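PDB 5ZNM: colicin-D, which kills Escherichia coli and close relatives as a plasmid-encoded toxin whose C-terminal tRNase domain cleaves tRNA and so stops protein synthesis. Local coordinates for residues T338-K346 and I358-W369. Numbering follows the deposited sequence.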
ATOM      1  N   THR A 338      19.341 -40.866  -1.717  1.00 18.94           N
ATOM      2  CA  THR A 338      19.605 -39.468  -1.405  1.00 21.76           C
ATOM      3  C   THR A 338      21.018 -39.122  -1.842  1.00 22.14           C
ATOM      4  O   THR A 338      21.854 -40.004  -2.074  1.00 21.28           O
ATOM      5  CB  THR A 338      19.430 -39.187   0.096  1.00 27.46           C
ATOM      6  OG1 THR A 338      19.546 -37.778   0.338  1.00 27.51           O
ATOM      7  CG2 THR A 338      20.494 -39.934   0.902  1.00 20.22           C
ATOM      8  N   TYR A 339      21.279 -37.817  -1.952  1.00 18.77           N
ATOM      9  CA  TYR A 339      22.591 -37.301  -2.344  1.00 22.78           C
ATOM     10  C   TYR A 339      23.220 -36.652  -1.110  1.00 27.10           C
ATOM     11  O   TYR A 339      22.770 -35.590  -0.662  1.00 23.58           O
ATOM     12  CB  TYR A 339      22.449 -36.332  -3.520  1.00 17.71           C
ATOM     13  CG  TYR A 339      23.746 -35.756  -4.062  1.00 17.28           C
ATOM     14  CD1 TYR A 339      24.701 -36.574  -4.644  1.00 25.57           C
ATOM     15  CD2 TYR A 339      23.994 -34.388  -4.012  1.00 20.14           C
ATOM     16  CE1 TYR A 339      25.870 -36.056  -5.145  1.00 27.99           C
ATOM     17  CE2 TYR A 339      25.174 -33.854  -4.511  1.00 22.53           C
ATOM     18  CZ  TYR A 339      26.104 -34.700  -5.091  1.00 28.08           C
ATOM     19  OH  TYR A 339      27.285 -34.201  -5.598  1.00 29.41           O
ATOM     20  N   ARG A 340      24.267 -37.299  -0.578  1.00 30.89           N
ATOM     21  CA  ARG A 340      24.815 -36.987   0.746  1.00 41.42           C
ATOM     22  C   ARG A 340      25.126 -35.501   0.904  1.00 33.64           C
ATOM     23  O   ARG A 340      24.819 -34.895   1.936  1.00 35.54           O
ATOM     24  CB  ARG A 340      26.075 -37.839   0.988  1.00 52.08           C
ATOM     25  CG  ARG A 340      27.405 -37.113   0.755  1.00 63.63           C
ATOM     26  CD  ARG A 340      28.627 -38.027   0.669  1.00 69.12           C
ATOM     27  NE  ARG A 340      29.748 -37.291   0.098  1.00 72.24           N
ATOM     28  CZ  ARG A 340      30.808 -37.840  -0.481  1.00 74.78           C
ATOM     29  NH1 ARG A 340      30.921 -39.159  -0.578  1.00 74.50           N
ATOM     30  NH2 ARG A 340      31.759 -37.056  -0.973  1.00 77.59           N
ATOM     31  N   ARG A 341      25.692 -34.895  -0.137  1.00 29.24           N
ATOM     32  CA  ARG A 341      26.165 -33.521  -0.099  1.00 27.26           C
ATOM     33  C   ARG A 341      25.027 -32.515   0.087  1.00 32.91           C
ATOM     34  O   ARG A 341      25.273 -31.403   0.564  1.00 36.37           O
ATOM     35  CB  ARG A 341      26.947 -33.290  -1.392  1.00 33.24           C
ATOM     36  CG  ARG A 341      27.555 -31.932  -1.614  1.00 42.60           C
ATOM     37  CD  ARG A 341      28.367 -31.978  -2.914  1.00 47.22           C
ATOM     38  NE  ARG A 341      29.465 -32.936  -2.818  1.00 48.17           N
ATOM     39  CZ  ARG A 341      30.595 -32.689  -2.155  1.00 50.62           C
ATOM     40  NH1 ARG A 341      30.762 -31.523  -1.538  1.00 50.39           N
ATOM     41  NH2 ARG A 341      31.554 -33.603  -2.100  1.00 40.12           N
ATOM     42  N   GLU A 342      23.791 -32.893  -0.243  1.00 29.78           N
ATOM     43  CA  GLU A 342      22.612 -32.033  -0.124  1.00 31.47           C
ATOM     44  C   GLU A 342      21.637 -32.673   0.861  1.00 27.53           C
ATOM     45  O   GLU A 342      20.816 -33.507   0.481  1.00 27.45           O
ATOM     46  CB  GLU A 342      21.961 -31.816  -1.484  1.00 24.73           C
ATOM     47  CG  GLU A 342      22.761 -30.911  -2.388  1.00 34.58           C
ATOM     48  CD  GLU A 342      22.739 -29.462  -1.931  1.00 44.96           C
ATOM     49  OE1 GLU A 342      21.740 -29.044  -1.308  1.00 46.54           O
ATOM     50  OE2 GLU A 342      23.722 -28.740  -2.196  1.00 46.71           O
ATOM     51  N   LYS A 343      21.710 -32.261   2.126  1.00 27.23           N
ATOM     52  CA  LYS A 343      20.899 -32.887   3.164  1.00 24.63           C
ATOM     53  C   LYS A 343      19.419 -32.808   2.804  1.00 23.82           C
ATOM     54  O   LYS A 343      18.906 -31.745   2.439  1.00 26.04           O
ATOM     55  CB  LYS A 343      21.173 -32.211   4.519  1.00 31.95           C
ATOM     56  CG  LYS A 343      20.282 -32.647   5.721  1.00 50.52           C
ATOM     57  CD  LYS A 343      19.758 -34.093   5.686  1.00 64.85           C
ATOM     58  CE  LYS A 343      18.699 -34.346   6.763  1.00 70.39           C
ATOM     59  NZ  LYS A 343      17.645 -35.297   6.274  1.00 64.16           N
ATOM     60  N   GLY A 344      18.731 -33.947   2.891  1.00 25.92           N
ATOM     61  CA  GLY A 344      17.315 -33.969   2.598  1.00 29.68           C
ATOM     62  C   GLY A 344      16.969 -33.981   1.127  1.00 30.97           C
ATOM     63  O   GLY A 344      15.785 -33.888   0.785  1.00 32.37           O
ATOM     64  N   SER A 345      17.958 -34.090   0.247  1.00 23.87           N
ATOM     65  CA  SER A 345      17.673 -34.243  -1.168  1.00 23.80           C
ATOM     66  C   SER A 345      17.060 -35.613  -1.439  1.00 24.01           C
ATOM     67  O   SER A 345      17.237 -36.567  -0.683  1.00 22.91           O
ATOM     68  CB  SER A 345      18.949 -34.058  -1.990  1.00 22.47           C
ATOM     69  OG  SER A 345      19.889 -35.052  -1.647  1.00 23.62           O
ATOM     70  N   LYS A 346      16.314 -35.699  -2.531  1.00 24.59           N
ATOM     71  CA  LYS A 346      15.755 -36.961  -2.991  1.00 21.93           C
ATOM     72  C   LYS A 346      16.335 -37.264  -4.360  1.00 17.71           C
ATOM     73  O   LYS A 346      16.530 -36.346  -5.167  1.00 19.67           O
ATOM     74  CB  LYS A 346      14.233 -36.895  -3.068  1.00 24.10           C
ATOM     75  CG  LYS A 346      13.563 -36.663  -1.727  1.00 25.52           C
ATOM     76  CD  LYS A 346      12.054 -36.642  -1.894  1.00 32.98           C
ATOM     77  CE  LYS A 346      11.370 -36.315  -0.577  1.00 44.63           C
ATOM     78  NZ  LYS A 346      11.433 -37.466   0.353  1.00 49.67           N
ATOM     79  N   ILE A 358      18.701 -35.402  -9.181  1.00 14.10           N
ATOM     80  CA  ILE A 358      18.721 -34.983  -7.778  1.00 18.99           C
ATOM     81  C   ILE A 358      17.840 -33.757  -7.595  1.00 15.78           C
ATOM     82  O   ILE A 358      18.043 -32.734  -8.258  1.00 16.76           O
ATOM     83  CB  ILE A 358      20.146 -34.665  -7.296  1.00 11.08           C
ATOM     84  CG1 ILE A 358      21.118 -35.808  -7.588  1.00 15.36           C
ATOM     85  CG2 ILE A 358      20.126 -34.271  -5.761  1.00 14.26           C
ATOM     86  CD1 ILE A 358      22.581 -35.342  -7.531  1.00 21.88           C
ATOM     87  N   ILE A 359      16.923 -33.829  -6.634  1.00 16.90           N
ATOM     88  CA  ILE A 359      16.055 -32.721  -6.260  1.00 16.83           C
ATOM     89  C   ILE A 359      16.386 -32.334  -4.823  1.00 18.82           C
ATOM     90  O   ILE A 359      16.345 -33.183  -3.927  1.00 20.80           O
ATOM     91  CB  ILE A 359      14.567 -33.099  -6.385  1.00 22.49           C
ATOM     92  CG1 ILE A 359      14.259 -33.637  -7.784  1.00 22.08           C
ATOM     93  CG2 ILE A 359      13.679 -31.892  -6.079  1.00 23.99           C
ATOM     94  CD1 ILE A 359      14.441 -32.611  -8.879  1.00 16.08           C
ATOM     95  N   LYS A 360      16.710 -31.061  -4.599  1.00 22.60           N
ATOM     96  CA  LYS A 360      16.973 -30.600  -3.239  1.00 23.35           C
ATOM     97  C   LYS A 360      15.695 -30.617  -2.398  1.00 21.93           C
ATOM     98  O   LYS A 360      14.571 -30.702  -2.905  1.00 21.38           O
ATOM     99  CB  LYS A 360      17.539 -29.189  -3.244  1.00 24.62           C
ATOM    100  CG  LYS A 360      18.951 -29.042  -3.776  1.00 28.99           C
ATOM    101  CD  LYS A 360      19.117 -27.612  -4.283  1.00 41.22           C
ATOM    102  CE  LYS A 360      20.473 -27.033  -3.956  1.00 47.45           C
ATOM    103  NZ  LYS A 360      20.364 -25.554  -3.770  1.00 44.96           N
ATOM    104  N   SER A 361      15.881 -30.495  -1.084  1.00 28.26           N
ATOM    105  CA  SER A 361      14.740 -30.538  -0.182  1.00 34.55           C
ATOM    106  C   SER A 361      13.762 -29.403  -0.463  1.00 35.24           C
ATOM    107  O   SER A 361      12.557 -29.556  -0.236  1.00 33.56           O
ATOM    108  CB  SER A 361      15.218 -30.492   1.265  1.00 32.03           C
ATOM    109  OG  SER A 361      16.051 -29.372   1.444  1.00 30.78           O
ATOM    110  N   ASN A 362      14.249 -28.269  -0.973  1.00 35.23           N
ATOM    111  CA  ASN A 362      13.353 -27.175  -1.330  1.00 35.22           C
ATOM    112  C   ASN A 362      12.682 -27.372  -2.687  1.00 35.56           C
ATOM    113  O   ASN A 362      11.934 -26.492  -3.119  1.00 37.62           O
ATOM    114  CB  ASN A 362      14.102 -25.831  -1.296  1.00 33.37           C
ATOM    115  CG  ASN A 362      15.219 -25.744  -2.321  1.00 40.67           C
ATOM    116  OD1 ASN A 362      15.384 -26.626  -3.161  1.00 33.40           O
ATOM    117  ND2 ASN A 362      15.991 -24.667  -2.259  1.00 40.46           N
ATOM    118  N   GLY A 363      12.925 -28.497  -3.360  1.00 27.80           N
ATOM    119  CA  GLY A 363      12.309 -28.795  -4.636  1.00 27.69           C
ATOM    120  C   GLY A 363      13.100 -28.356  -5.849  1.00 26.52           C
ATOM    121  O   GLY A 363      12.636 -28.572  -6.975  1.00 22.31           O
ATOM    122  N   GLU A 364      14.273 -27.750  -5.660  1.00 21.08           N
ATOM    123  CA  GLU A 364      15.094 -27.304  -6.779  1.00 20.08           C
ATOM    124  C   GLU A 364      15.802 -28.474  -7.438  1.00 19.76           C
ATOM    125  O   GLU A 364      16.439 -29.282  -6.755  1.00 22.90           O
ATOM    126  CB  GLU A 364      16.155 -26.310  -6.313  1.00 29.69           C
ATOM    127  CG  GLU A 364      15.690 -24.893  -6.087  1.00 42.31           C
ATOM    128  CD  GLU A 364      16.860 -24.005  -5.661  1.00 46.76           C
ATOM    129  OE1 GLU A 364      17.996 -24.298  -6.068  1.00 42.89           O
ATOM    130  OE2 GLU A 364      16.644 -23.039  -4.916  1.00 52.20           O
ATOM    131  N   PHE A 365      15.739 -28.533  -8.765  1.00 21.67           N
ATOM    132  CA  PHE A 365      16.624 -29.428  -9.491  1.00 14.97           C
ATOM    133  C   PHE A 365      18.081 -29.076  -9.189  1.00 19.45           C
ATOM    134  O   PHE A 365      18.488 -27.916  -9.296  1.00 13.72           O
ATOM    135  CB  PHE A 365      16.345 -29.337 -10.993  1.00 15.69           C
ATOM    136  CG  PHE A 365      17.448 -29.895 -11.850  1.00 15.61           C
ATOM    137  CD1 PHE A 365      17.603 -31.268 -12.002  1.00 16.10           C
ATOM    138  CD2 PHE A 365      18.319 -29.051 -12.516  1.00 16.02           C
ATOM    139  CE1 PHE A 365      18.611 -31.788 -12.787  1.00 15.82           C
ATOM    140  CE2 PHE A 365      19.334 -29.570 -13.323  1.00 15.79           C
ATOM    141  CZ  PHE A 365      19.476 -30.941 -13.453  1.00 14.94           C
ATOM    142  N   LEU A 366      18.871 -30.081  -8.816  1.00 18.61           N
ATOM    143  CA  LEU A 366      20.298 -29.869  -8.587  1.00 18.80           C
ATOM    144  C   LEU A 366      21.147 -30.346  -9.760  1.00 17.60           C
ATOM    145  O   LEU A 366      21.905 -29.563 -10.341  1.00 15.46           O
ATOM    146  CB  LEU A 366      20.733 -30.571  -7.298  1.00 22.18           C
ATOM    147  CG  LEU A 366      22.247 -30.480  -7.056  1.00 23.92           C
ATOM    148  CD1 LEU A 366      22.692 -29.035  -6.834  1.00 26.05           C
ATOM    149  CD2 LEU A 366      22.658 -31.381  -5.911  1.00 22.49           C
ATOM    150  N   SER A 367      21.042 -31.622 -10.116  1.00 14.61           N
ATOM    151  CA  SER A 367      21.881 -32.198 -11.158  1.00 15.47           C
ATOM    152  C   SER A 367      21.304 -33.560 -11.529  1.00 17.57           C
ATOM    153  O   SER A 367      20.341 -34.033 -10.920  1.00 15.41           O
ATOM    154  CB  SER A 367      23.339 -32.339 -10.691  1.00 15.72           C
ATOM    155  OG  SER A 367      24.170 -32.602 -11.800  1.00 19.68           O
ATOM    156  N   GLY A 368      21.915 -34.183 -12.531  1.00 15.27           N
ATOM    157  CA  GLY A 368      21.581 -35.547 -12.894  1.00 12.90           C
ATOM    158  C   GLY A 368      22.608 -36.099 -13.855  1.00 16.81           C
ATOM    159  O   GLY A 368      23.358 -35.346 -14.488  1.00 14.31           O
ATOM    160  N   TRP A 369      22.612 -37.427 -13.981  1.00 14.78           N
ATOM    161  CA  TRP A 369      23.604 -38.113 -14.803  1.00 17.04           C
ATOM    162  C   TRP A 369      23.247 -39.590 -14.880  1.00 14.77           C
ATOM    163  O   TRP A 369      22.301 -40.058 -14.235  1.00 15.75           O
ATOM    164  CB  TRP A 369      25.033 -37.924 -14.265  1.00 18.83           C
ATOM    165  CG  TRP A 369      25.301 -38.429 -12.853  1.00 17.64           C
ATOM    166  CD1 TRP A 369      25.610 -39.713 -12.476  1.00 18.25           C
ATOM    167  CD2 TRP A 369      25.346 -37.640 -11.652  1.00 19.47           C
ATOM    168  NE1 TRP A 369      25.827 -39.767 -11.113  1.00 23.04           N
ATOM    169  CE2 TRP A 369      25.664 -38.511 -10.586  1.00 20.87           C
ATOM    170  CE3 TRP A 369      25.129 -36.285 -11.374  1.00 17.05           C
ATOM    171  CZ2 TRP A 369      25.778 -38.068  -9.262  1.00 22.27           C
ATOM    172  CZ3 TRP A 369      25.245 -35.842 -10.047  1.00 20.83           C
ATOM    173  CH2 TRP A 369      25.560 -36.737  -9.015  1.00 21.63           C
TER
HETATM  174  O   HOH W   1      18.466 -30.732  -0.121  1.00 34.52           O
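With chi1 at -178°, the phenol of Tyr339 swings opposite its own backbone N and comes down on Ile358, whose CG1 branch, turned away from the carbonyl carbon, carries CD1 up to meet it. CD1 sits 3.8 Å from the centroid of the Tyr339 ring and 15° off the ring normal, the geometry of a CH-pi contact over the face. Leu366 CD2 approaches the same ring obliquely at CE2, while Trp369 presents its CH2 edge to Tyr339 CE1 at 3.9 Å, the two side chains crossing at about a right angle. Glu342 CG lies 3.6 Å from Leu366 CD2, and the bend at chi2 then turns the carboxylate so that OE1 lies beside the aliphatic CE of Lys360. Lys360 NZ is 4.5 Å from Glu342 OE1, beyond a salt bridge, and makes its salt bridge with Glu364 OE1 at 3.5 Å.

These residues belong to the C-terminal tRNase domain, where an antiparallel four-stranded sheet runs 334-335, 346-349, 355-359, 365-370. The loop linking its first two strands makes a type I turn at Tyr339-Glu342 and a type II turn at Glu342-Ser345, folding across the last two strands. Sheet pairing begins at Lys346 and Ile359, a hydrogen-bonded pair: Lys346 N to Ile359 O and Ile359 N to Lys346 O are both 2.9 Å and nearly straight. Ser345 OG secures the loop internally, donating to Glu342 O in the carbonyl plane and accepting from Tyr339 N. Beyond the pair, one water donates to Lys343 O and accepts from Ser361 N, each at 2.8 Å.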